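PDB 6KFN: alginate lyase, which probably cleaves the polysaccharide alginate by beta-elimination of its glycosidic bonds. Local coordinates for residues D116-F121 with F145-V151; N132-T138 with V173-V179. All blocks are in the same frame, centred on the assembly; numbering follows the deposited sequence.

Interaction 1. Residues D116-F121 with F145-V151; sequences DEGVHF and FGEGIYV. With NA (sodium ion), chain B.
D116 and F145 run side by side, D116 CG lying 3.7 Å from F145 CB with the carboxylate and phenyl planes 77° apart; the charged end is taken by K94, which forms salt bridges with both D116 and E117. E117 bends at chi2 within the loop that leads into the strand, CG set between its backbone N and carbonyl carbon (chi1 71°), and this brings OE2 to H120 ND1 at 2.7 Å. That bond is nearly straight and lies in the imidazole plane, so it fixes the ring's rotation, while NE2 at the other side bonds to G152 O. On the facing segment, E147 OE2 binds a sodium ion at 2.3 Å, with three waters, E182 and D185 completing the site. At G118 the backbone N donates to E147 O, and a side chain here would run into G148 O, which accounts for glycine. V119 follows in parallel register with I149, its N bonded to G148 O and its O to Y150 N. H120 then lays its ring on that of Y150 as an offset stack, centroids 4.1 Å apart and planes 30° apart, with Y150 CD1 over the imidazole face near its rim. F121 N reaches Y150 O, and I149 CG2 comes to the edge of the F121 ring, near its plane, 3.8 Å from F121 CE2. Strand 119-122 lies between strands 94-99 and 149-151 in one parallel sheet of the beta-helix; V119 and I149 face inward onto I130 and I135, whereas H120 also touches M97 and Y150 touches K187.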
loop_
_atom_site.group_PDB
_atom_site.type_symbol
_atom_site.label_atom_id
_atom_site.label_comp_id
_atom_site.label_asym_id
_atom_site.label_seq_id
_atom_site.Cartn_x
_atom_site.Cartn_y
_atom_site.Cartn_z
ATOM N N ASP A 116 -7.416 -7.018 -7.693
ATOM C CA ASP A 116 -7.356 -7.211 -6.255
ATOM C C ASP A 116 -6.645 -5.993 -5.657
ATOM O O ASP A 116 -7.145 -4.876 -5.812
ATOM C CB ASP A 116 -6.693 -8.559 -5.913
ATOM C CG ASP A 116 -7.517 -9.780 -6.312
ATOM O OD1 ASP A 116 -8.677 -9.696 -6.735
ATOM O OD2 ASP A 116 -6.917 -10.890 -6.137
ATOM N N GLU A 117 -5.490 -6.194 -4.996
ATOM C CA GLU A 117 -4.887 -5.149 -4.172
ATOM C C GLU A 117 -3.846 -4.335 -4.944
ATOM O O GLU A 117 -3.110 -4.829 -5.799
ATOM C CB GLU A 117 -4.320 -5.719 -2.867
ATOM C CG GLU A 117 -3.059 -6.579 -2.945
ATOM C CD GLU A 117 -3.241 -8.066 -3.251
ATOM O OE1 GLU A 117 -4.293 -8.462 -3.802
ATOM O OE2 GLU A 117 -2.291 -8.867 -2.988
ATOM N N GLY A 118 -3.750 -3.059 -4.583
ATOM C CA GLY A 118 -2.862 -2.147 -5.277
ATOM C C GLY A 118 -1.389 -2.457 -5.078
ATOM O O GLY A 118 -0.648 -2.619 -6.054
ATOM N N VAL A 119 -0.960 -2.464 -3.822
ATOM C CA VAL A 119 0.433 -2.697 -3.439
ATOM C C VAL A 119 0.433 -3.722 -2.326
ATOM O O VAL A 119 -0.333 -3.583 -1.368
ATOM C CB VAL A 119 1.119 -1.400 -2.983
ATOM C CG1 VAL A 119 2.559 -1.644 -2.486
ATOM C CG2 VAL A 119 1.118 -0.383 -4.127
ATOM N N HIS A 120 1.312 -4.715 -2.401
ATOM C CA HIS A 120 1.388 -5.744 -1.374
ATOM C C HIS A 120 2.846 -5.988 -1.003
ATOM O O HIS A 120 3.654 -6.365 -1.849
ATOM C CB HIS A 120 0.747 -7.013 -1.875
ATOM C CG HIS A 120 0.492 -8.072 -0.835
ATOM N ND1 HIS A 120 -0.513 -8.965 -1.001
ATOM C CD2 HIS A 120 1.035 -8.349 0.383
ATOM C CE1 HIS A 120 -0.547 -9.805 0.022
ATOM N NE2 HIS A 120 0.412 -9.474 0.855
ATOM N N PHE A 121 3.182 -5.732 0.271
ATOM C CA PHE A 121 4.493 -6.064 0.836
ATOM C C PHE A 121 4.399 -7.475 1.428
ATOM O O PHE A 121 3.663 -7.678 2.393
ATOM C CB PHE A 121 4.876 -5.094 1.947
ATOM C CG PHE A 121 4.931 -3.647 1.519
ATOM C CD1 PHE A 121 6.055 -3.149 0.934
ATOM C CD2 PHE A 121 3.866 -2.805 1.712
ATOM C CE1 PHE A 121 6.134 -1.828 0.541
ATOM C CE2 PHE A 121 3.926 -1.484 1.328
ATOM C CZ PHE A 121 5.090 -0.982 0.735
ATOM N N PHE A 145 -10.727 -8.538 -1.745
ATOM C CA PHE A 145 -9.266 -8.552 -1.922
ATOM C C PHE A 145 -8.777 -7.235 -2.519
ATOM O O PHE A 145 -7.708 -7.163 -3.113
ATOM C CB PHE A 145 -8.852 -9.718 -2.843
ATOM C CG PHE A 145 -9.210 -11.104 -2.370
ATOM C CD1 PHE A 145 -9.439 -11.422 -1.030
ATOM C CD2 PHE A 145 -9.268 -12.127 -3.289
ATOM C CE1 PHE A 145 -9.723 -12.700 -0.620
ATOM C CE2 PHE A 145 -9.589 -13.417 -2.878
ATOM C CZ PHE A 145 -9.808 -13.694 -1.530
ATOM N N GLY A 146 -9.578 -6.163 -2.372
ATOM C CA GLY A 146 -9.328 -4.911 -3.047
ATOM C C GLY A 146 -8.664 -3.846 -2.200
ATOM O O GLY A 146 -9.012 -2.661 -2.318
ATOM N N GLU A 147 -7.721 -4.234 -1.356
ATOM C CA GLU A 147 -7.054 -3.260 -0.503
ATOM C C GLU A 147 -6.218 -2.304 -1.343
ATOM O O GLU A 147 -5.695 -2.653 -2.395
ATOM C CB GLU A 147 -6.143 -3.950 0.517
ATOM C CG GLU A 147 -6.877 -4.853 1.496
ATOM C CD GLU A 147 -7.226 -6.244 1.020
ATOM O OE1 GLU A 147 -6.901 -6.631 -0.109
ATOM O OE2 GLU A 147 -7.859 -6.986 1.813
ATOM N N GLY A 148 -6.058 -1.083 -0.839
ATOM C CA GLY A 148 -5.115 -0.176 -1.463
ATOM C C GLY A 148 -3.677 -0.652 -1.298
ATOM O O GLY A 148 -2.948 -0.865 -2.269
ATOM N N ILE A 149 -3.301 -0.807 -0.034
ATOM C CA ILE A 149 -1.993 -1.279 0.379
ATOM C C ILE A 149 -2.218 -2.408 1.403
ATOM O O ILE A 149 -2.983 -2.251 2.359
ATOM C CB ILE A 149 -1.123 -0.171 0.977
ATOM C CG1 ILE A 149 -1.017 1.002 -0.011
ATOM C CG2 ILE A 149 0.239 -0.715 1.373
ATOM C CD1 ILE A 149 -0.294 2.203 0.531
ATOM N N TYR A 150 -1.521 -3.510 1.188
ATOM C CA TYR A 150 -1.667 -4.742 1.970
ATOM C C TYR A 150 -0.271 -5.073 2.499
ATOM O O TYR A 150 0.667 -5.226 1.709
ATOM C CB TYR A 150 -2.205 -5.826 1.058
ATOM C CG TYR A 150 -2.716 -7.087 1.686
ATOM C CD1 TYR A 150 -1.925 -7.947 2.410
ATOM C CD2 TYR A 150 -3.984 -7.492 1.398
ATOM C CE1 TYR A 150 -2.399 -9.169 2.869
ATOM C CE2 TYR A 150 -4.476 -8.725 1.866
ATOM C CZ TYR A 150 -3.672 -9.541 2.611
ATOM O OH TYR A 150 -4.121 -10.775 2.997
ATOM N N VAL A 151 -0.122 -5.106 3.827
ATOM C CA VAL A 151 1.190 -5.279 4.442
ATOM C C VAL A 151 1.230 -6.631 5.144
ATOM O O VAL A 151 0.540 -6.826 6.141
ATOM C CB VAL A 151 1.517 -4.134 5.411
ATOM C CG1 VAL A 151 3.003 -4.191 5.797
ATOM C CG2 VAL A 151 1.140 -2.759 4.857
HETATM NA NA NA B . -8.711 -6.823 3.986
HETATM O O HOH W 1 -8.214 -9.202 3.947
HETATM O O HOH W 2 -10.872 -7.201 3.016
HETATM O O HOH W 3 -9.923 -6.979 6.019
#

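Interaction 2. Residues N132-T138 with V173-V179; sequences NSHIYNT and VRIGPGV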
loop_
_atom_site.group_PDB
_atom_site.type_symbol
_atom_site.label_atom_id
_atom_site.label_comp_id
_atom_site.label_asym_id
_atom_site.label_seq_id
_atom_site.Cartn_x
_atom_site.Cartn_y
_atom_site.Cartn_z
ATOM N N ASN A 132 4.226 9.763 -1.896
ATOM C CA ASN A 132 3.852 10.724 -2.940
ATOM C C ASN A 132 3.195 10.008 -4.128
ATOM O O ASN A 132 3.548 10.223 -5.280
ATOM C CB ASN A 132 5.062 11.526 -3.419
ATOM C CG ASN A 132 5.783 12.204 -2.304
ATOM O OD1 ASN A 132 5.160 12.657 -1.342
ATOM N ND2 ASN A 132 7.111 12.288 -2.412
ATOM N N SER A 133 2.229 9.140 -3.819
ATOM C CA SER A 133 1.606 8.278 -4.804
ATOM C C SER A 133 0.094 8.294 -4.602
ATOM O O SER A 133 -0.385 8.672 -3.549
ATOM C CB SER A 133 2.142 6.832 -4.671
ATOM O OG SER A 133 3.535 6.768 -5.001
ATOM N N HIS A 134 -0.637 7.837 -5.623
ATOM C CA HIS A 134 -2.098 7.753 -5.589
ATOM C C HIS A 134 -2.500 6.364 -6.024
ATOM O O HIS A 134 -2.134 5.932 -7.125
ATOM C CB HIS A 134 -2.707 8.804 -6.513
ATOM C CG HIS A 134 -4.215 8.885 -6.459
ATOM N ND1 HIS A 134 -4.931 9.534 -7.437
ATOM C CD2 HIS A 134 -5.121 8.425 -5.575
ATOM C CE1 HIS A 134 -6.218 9.480 -7.130
ATOM N NE2 HIS A 134 -6.362 8.802 -6.008
ATOM N N ILE A 135 -3.282 5.673 -5.175
ATOM C CA ILE A 135 -3.816 4.366 -5.454
ATOM C C ILE A 135 -5.336 4.493 -5.460
ATOM O O ILE A 135 -5.909 5.003 -4.492
ATOM C CB ILE A 135 -3.380 3.331 -4.391
ATOM C CG1 ILE A 135 -1.856 3.226 -4.331
ATOM C CG2 ILE A 135 -4.033 1.997 -4.636
ATOM C CD1 ILE A 135 -1.333 2.527 -3.093
ATOM N N TYR A 136 -5.987 4.036 -6.534
ATOM C CA TYR A 136 -7.437 4.147 -6.628
ATOM C C TYR A 136 -7.950 3.023 -7.512
ATOM O O TYR A 136 -7.191 2.370 -8.225
ATOM C CB TYR A 136 -7.852 5.566 -7.111
ATOM C CG TYR A 136 -7.369 5.967 -8.480
ATOM C CD1 TYR A 136 -6.094 6.493 -8.667
ATOM C CD2 TYR A 136 -8.207 5.891 -9.579
ATOM C CE1 TYR A 136 -5.665 6.907 -9.922
ATOM C CE2 TYR A 136 -7.792 6.299 -10.829
ATOM C CZ TYR A 136 -6.529 6.815 -11.013
ATOM O OH TYR A 136 -6.146 7.223 -12.261
ATOM N N ASN A 137 -9.266 2.776 -7.465
ATOM C CA ASN A 137 -9.899 1.790 -8.350
ATOM C C ASN A 137 -9.221 0.417 -8.248
ATOM O O ASN A 137 -8.655 -0.108 -9.209
ATOM C CB ASN A 137 -9.929 2.269 -9.806
ATOM C CG ASN A 137 -10.859 3.387 -10.005
ATOM O OD1 ASN A 137 -11.523 3.851 -9.103
ATOM N ND2 ASN A 137 -10.851 3.913 -11.240
ATOM N N THR A 138 -9.340 -0.169 -7.054
ATOM C CA THR A 138 -8.854 -1.525 -6.765
ATOM C C THR A 138 -10.030 -2.423 -6.441
ATOM O O THR A 138 -11.142 -1.954 -6.190
ATOM C CB THR A 138 -7.864 -1.516 -5.598
ATOM O OG1 THR A 138 -8.524 -0.986 -4.454
ATOM C CG2 THR A 138 -6.638 -0.655 -5.876
ATOM N N VAL A 173 0.650 9.539 0.758
ATOM C CA VAL A 173 -0.091 8.809 -0.265
ATOM C C VAL A 173 -1.557 9.200 -0.217
ATOM O O VAL A 173 -2.118 9.406 0.845
ATOM C CB VAL A 173 0.129 7.273 -0.095
ATOM C CG1 VAL A 173 -0.614 6.384 -1.098
ATOM C CG2 VAL A 173 1.636 6.956 -0.201
ATOM N N ARG A 174 -2.180 9.236 -1.373
ATOM C CA ARG A 174 -3.621 9.388 -1.498
ATOM C C ARG A 174 -4.188 8.039 -1.889
ATOM O O ARG A 174 -3.718 7.425 -2.837
ATOM C CB ARG A 174 -3.950 10.395 -2.593
ATOM C CG ARG A 174 -5.408 10.811 -2.621
ATOM C CD ARG A 174 -5.586 11.868 -3.722
ATOM N NE ARG A 174 -5.134 13.153 -3.225
ATOM C CZ ARG A 174 -5.852 13.959 -2.443
ATOM N NH1 ARG A 174 -7.098 13.654 -2.099
ATOM N NH2 ARG A 174 -5.321 15.083 -1.988
ATOM N N ILE A 175 -5.173 7.573 -1.141
ATOM C CA ILE A 175 -5.784 6.283 -1.384
ATOM C C ILE A 175 -7.282 6.510 -1.557
ATOM O O ILE A 175 -7.895 7.216 -0.754
ATOM C CB ILE A 175 -5.473 5.234 -0.306
ATOM C CG1 ILE A 175 -3.972 5.213 -0.031
ATOM C CG2 ILE A 175 -5.993 3.874 -0.721
ATOM C CD1 ILE A 175 -3.557 4.321 1.123
ATOM N N GLY A 176 -7.851 5.907 -2.601
ATOM C CA GLY A 176 -9.231 6.133 -2.973
ATOM C C GLY A 176 -9.340 7.221 -4.013
ATOM O O GLY A 176 -8.357 7.911 -4.313
ATOM N N PRO A 177 -10.520 7.424 -4.574
ATOM C CA PRO A 177 -11.734 6.639 -4.354
ATOM C C PRO A 177 -11.627 5.288 -5.088
ATOM O O PRO A 177 -10.640 4.965 -5.732
ATOM C CB PRO A 177 -12.816 7.532 -4.928
ATOM C CG PRO A 177 -12.139 8.149 -6.145
ATOM C CD PRO A 177 -10.709 8.411 -5.666
ATOM N N GLY A 178 -12.703 4.495 -4.980
ATOM C CA GLY A 178 -12.761 3.247 -5.718
ATOM C C GLY A 178 -11.876 2.143 -5.206
ATOM O O GLY A 178 -11.701 1.145 -5.897
ATOM N N VAL A 179 -11.312 2.310 -4.004
ATOM C CA VAL A 179 -10.601 1.232 -3.333
ATOM C C VAL A 179 -11.640 0.448 -2.553
ATOM O O VAL A 179 -12.327 0.955 -1.662
ATOM C CB VAL A 179 -9.467 1.809 -2.470
ATOM C CG1 VAL A 179 -8.897 0.745 -1.545
ATOM C CG2 VAL A 179 -8.406 2.388 -3.383
#
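Parallel pairing between successive turns of the right-handed beta-helix joins H134 and I135 to R174 and I175, and a chain of backbone bonds carries the contact on into the following bend. The evidence is the alternating pattern: R174 N donates to S133 O, I135 N to R174 O, and G176 N to I135 O at 2.9 Å. Beyond the strands, N137 N reaches P177 O and T138 N reaches G178 O, the latter from above the carbonyl plane.

H134 adds a side-chain bond to this backbone set. With CG anti to the backbone N (chi1 -175°), its ring lies beside R174 and reaches the bend just past strand 174-175, where NE2 donates to G176 O at 2.8 Å, that oxygen lying 1° from the imidazole plane. In one of the two R174 conformers CD sits over one face of the ring, while Y136 CD1 covers the opposite face 3.3 Å above the plane. Replacing H134 with an alanine would probably leave G176 O without its side-chain donor and the Y136 ring without the imidazole it lies against.

The bend is shaped by the cis peptide before P177 and by two glycines: a side chain on G176 would jam against the preceding carbonyl, and one on G178 would strike N137 OD1. Y136 CB comes within 3.2 Å of P177 O. Farther on, T138 OG1, hydrogen-bonded to G146 O, packs against V179 CG1 at 3.4 Å.

Strand 134-136 has strand 110-114 on its other flank, where Y136 meets the Y112 ring and bonds to E110; strand 174-175 has strand 199-201 on its far side, whose V199 touches R174. I135 and I175 both point inward onto I149 of strand 149-151.

Followed from the N terminus, the chain lays down 116-121, then 132-138, then returns at 145-151 to close interaction 1, and reaches 173-179 to close interaction 2. The segments therefore alternate and the two closures cross, as expected when each turn of a beta-helix pairs with the next. Interaction 1 belongs to the ten-strand parallel sheet, and interaction 2 to another side of the coil, their centres about 11 Å apart. They meet in the interior, where I149 CG1 lies 3.5 Å from I135 CD1, and at the bend, where T138 OG1 and G146 O are 2.8 Å apart, a probable hydrogen bond.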